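Local coordinates for galactose-binding-like protein (Bacteroides thetaiotaomicron, PDB 7M1B) that probably binds carbohydrate, perhaps galactose, as a SusE-like protein of a gut bacterium, a family for which a degradative capacity has also been proposed, at residues I219-L231 and L238-N250. Sequence-based numbering, arbitrary orientation.
Sequences IKMDNAGHTLESL and LNSWNYAHGYDFN. With EDO (1,2-ethanediol), chain B.
Tyr243, with CG wedged between its backbone N and carbonyl carbon (chi1 45°), brings its ring back to the 219-231 loop, beside Ala224 and His226, while Asn223, with CG opposite its own N (chi1 -158°), lays its amide against the Tyr247 ring, the planes 15° apart. The Tyr243 hydroxyl donates to a lone pair of Ala224 O, with OH and O 2.6 Å apart, and the ring presents one face to the edge of His226, whose CD2 lies 3.4 Å from Tyr243 CE1. A leucine here would remove the hydroxyl and the aromatic face, and would probably leave Ala224 O without this donor and the His226 edge without its aromatic partner. His226 ND1 and Ser230 OG are hydrogen-bonded, 2.7 Å apart. Further along, Asn223 ND2 donates to Gly246 O at 3.0 Å; His245 ND1 reaches that oxygen from the opposite face. Tyr247 OH closes on Asp222 OD1 at 2.7 Å, above the carboxylate plane. Ala244 CB packs against Leu231 CD2 (3.7 Å). Side chains, and a water bridging Lys220 O and Tyr247 N, thus join a loop to strand 244-245 and its flanks, consistent with a galactose-binding-like beta-sandwich, in which 244-245 pairs antiparallel with strand 370-380.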
loop_
_atom_site.group_PDB
_atom_site.type_symbol
_atom_site.label_atom_id
_atom_site.label_comp_id
_atom_site.label_asym_id
_atom_site.label_seq_id
_atom_site.Cartn_x
_atom_site.Cartn_y
_atom_site.Cartn_z
ATOM N N ILE A 219 13.513 -10.106 -10.363
ATOM C CA ILE A 219 13.255 -10.399 -11.782
ATOM C C ILE A 219 13.599 -9.162 -12.590
ATOM O O ILE A 219 13.338 -8.028 -12.150
ATOM C CB ILE A 219 11.806 -10.878 -12.090
ATOM C CG1 ILE A 219 10.737 -9.871 -11.635
ATOM C CG2 ILE A 219 11.557 -12.256 -11.436
ATOM C CD1 ILE A 219 9.314 -10.204 -12.081
ATOM N N LYS A 220 13.997 -9.419 -13.825
ATOM C CA LYS A 220 14.293 -8.393 -14.810
ATOM C C LYS A 220 12.979 -7.989 -15.502
ATOM O O LYS A 220 12.133 -8.864 -15.817
ATOM C CB LYS A 220 15.304 -8.910 -15.828
ATOM C CG LYS A 220 16.741 -9.081 -15.346
ATOM C CD LYS A 220 17.686 -9.544 -16.465
ATOM C CE LYS A 220 19.086 -9.841 -15.995
ATOM N NZ LYS A 220 19.895 -10.560 -17.024
ATOM N N MET A 221 12.867 -6.673 -15.826
ATOM C CA MET A 221 11.614 -6.174 -16.397
ATOM C C MET A 221 11.926 -5.383 -17.685
ATOM O O MET A 221 11.220 -4.419 -17.984
ATOM C CB MET A 221 10.810 -5.350 -15.377
ATOM C CG MET A 221 10.213 -6.266 -14.224
ATOM S SD MET A 221 8.958 -7.370 -14.888
ATOM C CE MET A 221 7.605 -6.232 -15.058
ATOM N N ASP A 222 13.008 -5.762 -18.353
ATOM C CA ASP A 222 13.499 -5.005 -19.523
ATOM C C ASP A 222 13.340 -5.811 -20.825
ATOM O O ASP A 222 13.995 -5.508 -21.855
ATOM C CB ASP A 222 14.989 -4.614 -19.332
ATOM C CG ASP A 222 15.918 -5.788 -19.309
ATOM O OD1 ASP A 222 15.407 -6.907 -19.132
ATOM O OD2 ASP A 222 17.147 -5.539 -19.451
ATOM N N ASN A 223 12.330 -6.671 -20.883
ATOM C CA ASN A 223 12.093 -7.431 -22.097
ATOM C C ASN A 223 11.261 -6.560 -23.074
ATOM O O ASN A 223 10.581 -5.568 -22.724
ATOM C CB ASN A 223 11.340 -8.730 -21.757
ATOM C CG ASN A 223 11.497 -9.828 -22.809
ATOM O OD1 ASN A 223 12.200 -9.645 -23.835
ATOM N ND2 ASN A 223 10.843 -10.957 -22.594
ATOM N N ALA A 224 11.316 -6.933 -24.375
ATOM C CA ALA A 224 10.415 -6.490 -25.439
ATOM C C ALA A 224 10.523 -4.968 -25.620
ATOM O O ALA A 224 9.534 -4.269 -25.882
ATOM C CB ALA A 224 8.974 -6.934 -25.214
ATOM N N GLY A 225 11.725 -4.431 -25.371
ATOM C CA GLY A 225 12.008 -3.060 -25.753
ATOM C C GLY A 225 11.642 -2.022 -24.723
ATOM O O GLY A 225 11.869 -0.855 -24.952
ATOM N N HIS A 226 11.252 -2.461 -23.497
ATOM C CA HIS A 226 10.874 -1.467 -22.500
ATOM C C HIS A 226 11.683 -1.707 -21.221
ATOM O O HIS A 226 12.654 -2.472 -21.235
ATOM C CB HIS A 226 9.342 -1.428 -22.223
ATOM C CG HIS A 226 8.520 -0.645 -23.192
ATOM N ND1 HIS A 226 8.128 0.683 -22.906
ATOM C CD2 HIS A 226 7.919 -0.988 -24.345
ATOM C CE1 HIS A 226 7.353 1.114 -23.888
ATOM N NE2 HIS A 226 7.201 0.084 -24.785
ATOM N N THR A 227 11.445 -0.901 -20.204
ATOM C CA THR A 227 12.075 -1.085 -18.907
ATOM C C THR A 227 11.057 -0.946 -17.794
ATOM O O THR A 227 9.924 -0.499 -17.987
ATOM C CB THR A 227 13.277 -0.165 -18.629
ATOM O OG1 THR A 227 12.730 1.125 -18.287
ATOM C CG2 THR A 227 14.242 -0.117 -19.780
ATOM N N LEU A 228 11.448 -1.301 -16.553
ATOM C CA LEU A 228 10.532 -1.075 -15.447
ATOM C C LEU A 228 10.031 0.359 -15.374
ATOM O O LEU A 228 8.909 0.603 -14.939
ATOM C CB LEU A 228 11.220 -1.533 -14.130
ATOM C CG LEU A 228 10.288 -1.604 -12.910
ATOM C CD1 LEU A 228 9.161 -2.577 -13.086
ATOM C CD2 LEU A 228 11.117 -1.915 -11.683
ATOM N N GLU A 229 10.886 1.330 -15.797
ATOM C CA GLU A 229 10.487 2.732 -15.672
ATOM C C GLU A 229 9.332 3.083 -16.614
ATOM O O GLU A 229 8.631 4.079 -16.362
ATOM C CB GLU A 229 11.693 3.639 -15.989
ATOM C CG GLU A 229 11.536 5.026 -15.436
ATOM C CD GLU A 229 12.584 5.956 -16.008
ATOM O OE1 GLU A 229 13.783 5.489 -16.231
ATOM O OE2 GLU A 229 12.230 7.168 -16.087
ATOM N N SER A 230 8.988 2.239 -17.612
ATOM C CA SER A 230 7.791 2.411 -18.411
ATOM C C SER A 230 6.531 2.398 -17.575
ATOM O O SER A 230 5.487 2.926 -17.997
ATOM C CB SER A 230 7.772 1.278 -19.425
ATOM O OG SER A 230 8.789 1.478 -20.415
ATOM N N LEU A 231 6.574 1.804 -16.351
ATOM C CA LEU A 231 5.356 1.851 -15.552
ATOM C C LEU A 231 5.030 3.240 -15.013
ATOM O O LEU A 231 3.918 3.455 -14.487
ATOM C CB LEU A 231 5.405 0.893 -14.354
ATOM C CG LEU A 231 5.689 -0.588 -14.712
ATOM C CD1 LEU A 231 5.619 -1.378 -13.373
ATOM C CD2 LEU A 231 4.576 -1.089 -15.704
ATOM N N LEU A 238 -6.866 1.605 -22.467
ATOM C CA LEU A 238 -7.315 0.441 -23.239
ATOM C C LEU A 238 -6.482 0.247 -24.474
ATOM O O LEU A 238 -6.002 -0.879 -24.752
ATOM C CB LEU A 238 -8.779 0.626 -23.618
ATOM C CG LEU A 238 -9.374 -0.553 -24.378
ATOM C CD1 LEU A 238 -9.405 -1.846 -23.500
ATOM C CD2 LEU A 238 -10.829 -0.192 -24.815
ATOM N N ASN A 239 -6.250 1.340 -25.218
ATOM C CA ASN A 239 -5.598 1.284 -26.507
ATOM C C ASN A 239 -4.067 1.452 -26.441
ATOM O O ASN A 239 -3.421 1.675 -27.450
ATOM C CB ASN A 239 -6.254 2.210 -27.525
ATOM C CG ASN A 239 -7.548 1.664 -28.070
ATOM O OD1 ASN A 239 -7.814 0.462 -27.921
ATOM N ND2 ASN A 239 -8.367 2.537 -28.650
ATOM N N SER A 240 -3.517 1.546 -25.236
ATOM C CA SER A 240 -2.087 1.746 -25.060
ATOM C C SER A 240 -1.285 0.475 -25.372
ATOM O O SER A 240 -1.722 -0.649 -25.005
ATOM C CB SER A 240 -1.838 2.155 -23.655
ATOM O OG SER A 240 -0.438 2.296 -23.386
ATOM N N TRP A 241 -0.128 0.706 -25.992
ATOM C CA TRP A 241 0.870 -0.370 -26.225
ATOM C C TRP A 241 1.992 -0.307 -25.170
ATOM O O TRP A 241 3.043 -0.983 -25.286
ATOM C CB TRP A 241 1.450 -0.300 -27.676
ATOM C CG TRP A 241 0.890 -1.439 -28.501
ATOM C CD1 TRP A 241 1.594 -2.540 -28.953
ATOM C CD2 TRP A 241 -0.468 -1.632 -28.946
ATOM N NE1 TRP A 241 0.744 -3.359 -29.626
ATOM C CE2 TRP A 241 -0.518 -2.858 -29.609
ATOM C CE3 TRP A 241 -1.667 -0.911 -28.751
ATOM C CZ2 TRP A 241 -1.677 -3.351 -30.200
ATOM C CZ3 TRP A 241 -2.842 -1.418 -29.287
ATOM C CH2 TRP A 241 -2.835 -2.638 -29.988
ATOM N N ASN A 242 1.821 0.494 -24.102
ATOM C CA ASN A 242 2.922 0.607 -23.134
ATOM C C ASN A 242 2.950 -0.571 -22.150
ATOM O O ASN A 242 1.923 -1.201 -21.873
ATOM C CB ASN A 242 2.602 1.817 -22.251
ATOM C CG ASN A 242 3.778 2.205 -21.365
ATOM O OD1 ASN A 242 4.895 2.322 -21.843
ATOM N ND2 ASN A 242 3.613 2.187 -20.050
ATOM N N TYR A 243 4.177 -0.932 -21.719
ATOM C CA TYR A 243 4.225 -1.957 -20.678
ATOM C C TYR A 243 5.663 -1.989 -20.153
ATOM O O TYR A 243 6.557 -1.403 -20.725
ATOM C CB TYR A 243 4.023 -3.368 -21.308
ATOM C CG TYR A 243 4.819 -3.642 -22.570
ATOM C CD1 TYR A 243 6.198 -4.004 -22.538
ATOM C CD2 TYR A 243 4.206 -3.604 -23.820
ATOM C CE1 TYR A 243 6.931 -4.222 -23.706
ATOM C CE2 TYR A 243 4.920 -3.806 -24.983
ATOM C CZ TYR A 243 6.260 -4.199 -24.928
ATOM O OH TYR A 243 6.901 -4.357 -26.105
ATOM N N ALA A 244 5.817 -2.606 -18.969
ATOM C CA ALA A 244 7.111 -3.198 -18.576
ATOM C C ALA A 244 6.890 -4.714 -18.617
ATOM O O ALA A 244 5.878 -5.244 -18.099
ATOM C CB ALA A 244 7.529 -2.780 -17.172
ATOM N N HIS A 245 7.839 -5.453 -19.188
ATOM C CA HIS A 245 7.602 -6.861 -19.558
ATOM C C HIS A 245 8.764 -7.695 -19.059
ATOM O O HIS A 245 9.924 -7.321 -19.263
ATOM C CB HIS A 245 7.603 -6.949 -21.111
ATOM C CG HIS A 245 6.995 -8.203 -21.656
ATOM N ND1 HIS A 245 7.524 -9.486 -21.427
ATOM C CD2 HIS A 245 5.948 -8.382 -22.488
ATOM C CE1 HIS A 245 6.753 -10.370 -22.073
ATOM N NE2 HIS A 245 5.836 -9.709 -22.788
ATOM N N GLY A 246 8.381 -8.735 -18.239
ATOM C CA GLY A 246 9.420 -9.673 -17.795
ATOM C C GLY A 246 9.732 -10.817 -18.754
ATOM O O GLY A 246 9.481 -10.733 -19.946
ATOM N N TYR A 247 10.495 -11.770 -18.209
ATOM C CA TYR A 247 10.849 -13.001 -18.910
ATOM C C TYR A 247 10.090 -14.180 -18.343
ATOM O O TYR A 247 9.788 -14.156 -17.197
ATOM C CB TYR A 247 12.366 -13.196 -18.840
ATOM C CG TYR A 247 13.173 -12.053 -19.423
ATOM C CD1 TYR A 247 13.485 -12.045 -20.777
ATOM C CD2 TYR A 247 13.434 -10.874 -18.684
ATOM C CE1 TYR A 247 14.187 -10.987 -21.353
ATOM C CE2 TYR A 247 14.137 -9.806 -19.227
ATOM C CZ TYR A 247 14.424 -9.832 -20.586
ATOM O OH TYR A 247 15.075 -8.760 -21.099
ATOM N N ASP A 248 9.959 -15.254 -19.139
ATOM C CA ASP A 248 9.315 -16.449 -18.668
ATOM C C ASP A 248 10.127 -17.102 -17.565
ATOM O O ASP A 248 11.359 -17.286 -17.674
ATOM C CB ASP A 248 9.256 -17.412 -19.836
ATOM C CG ASP A 248 8.212 -17.132 -20.865
ATOM O OD1 ASP A 248 7.197 -16.487 -20.576
ATOM O OD2 ASP A 248 8.320 -17.791 -21.878
ATOM N N PHE A 249 9.381 -17.662 -16.623
ATOM C CA PHE A 249 9.997 -18.473 -15.586
ATOM C C PHE A 249 9.023 -19.580 -15.234
ATOM O O PHE A 249 7.843 -19.498 -15.572
ATOM C CB PHE A 249 10.436 -17.644 -14.369
ATOM C CG PHE A 249 9.324 -16.885 -13.677
ATOM C CD1 PHE A 249 8.596 -17.488 -12.646
ATOM C CD2 PHE A 249 9.059 -15.552 -13.961
ATOM C CE1 PHE A 249 7.556 -16.827 -12.012
ATOM C CE2 PHE A 249 7.997 -14.900 -13.353
ATOM C CZ PHE A 249 7.282 -15.518 -12.328
ATOM N N ASN A 250 9.492 -20.536 -14.438
ATOM C CA ASN A 250 8.632 -21.646 -14.062
ATOM C C ASN A 250 7.815 -21.220 -12.837
ATOM O O ASN A 250 8.418 -20.719 -11.911
ATOM C CB ASN A 250 9.462 -22.916 -13.831
ATOM C CG ASN A 250 8.566 -24.074 -13.459
ATOM O OD1 ASN A 250 7.936 -24.029 -12.402
ATOM N ND2 ASN A 250 8.531 -25.106 -14.305
HETATM C C1 EDO B . 4.961 -7.340 -27.089
HETATM O O1 EDO B . 3.611 -7.388 -27.540
HETATM C C2 EDO B . 5.052 -7.848 -25.694
HETATM O O2 EDO B . 4.181 -8.959 -25.320
HETATM O O HOH W 1 11.213 -11.406 -15.465
HETATM O O HOH W 2 9.957 -4.082 -20.455
HETATM O O HOH W 3 15.433 -8.436 -23.794
HETATM O O HOH W 4 5.182 -0.554 -27.040
#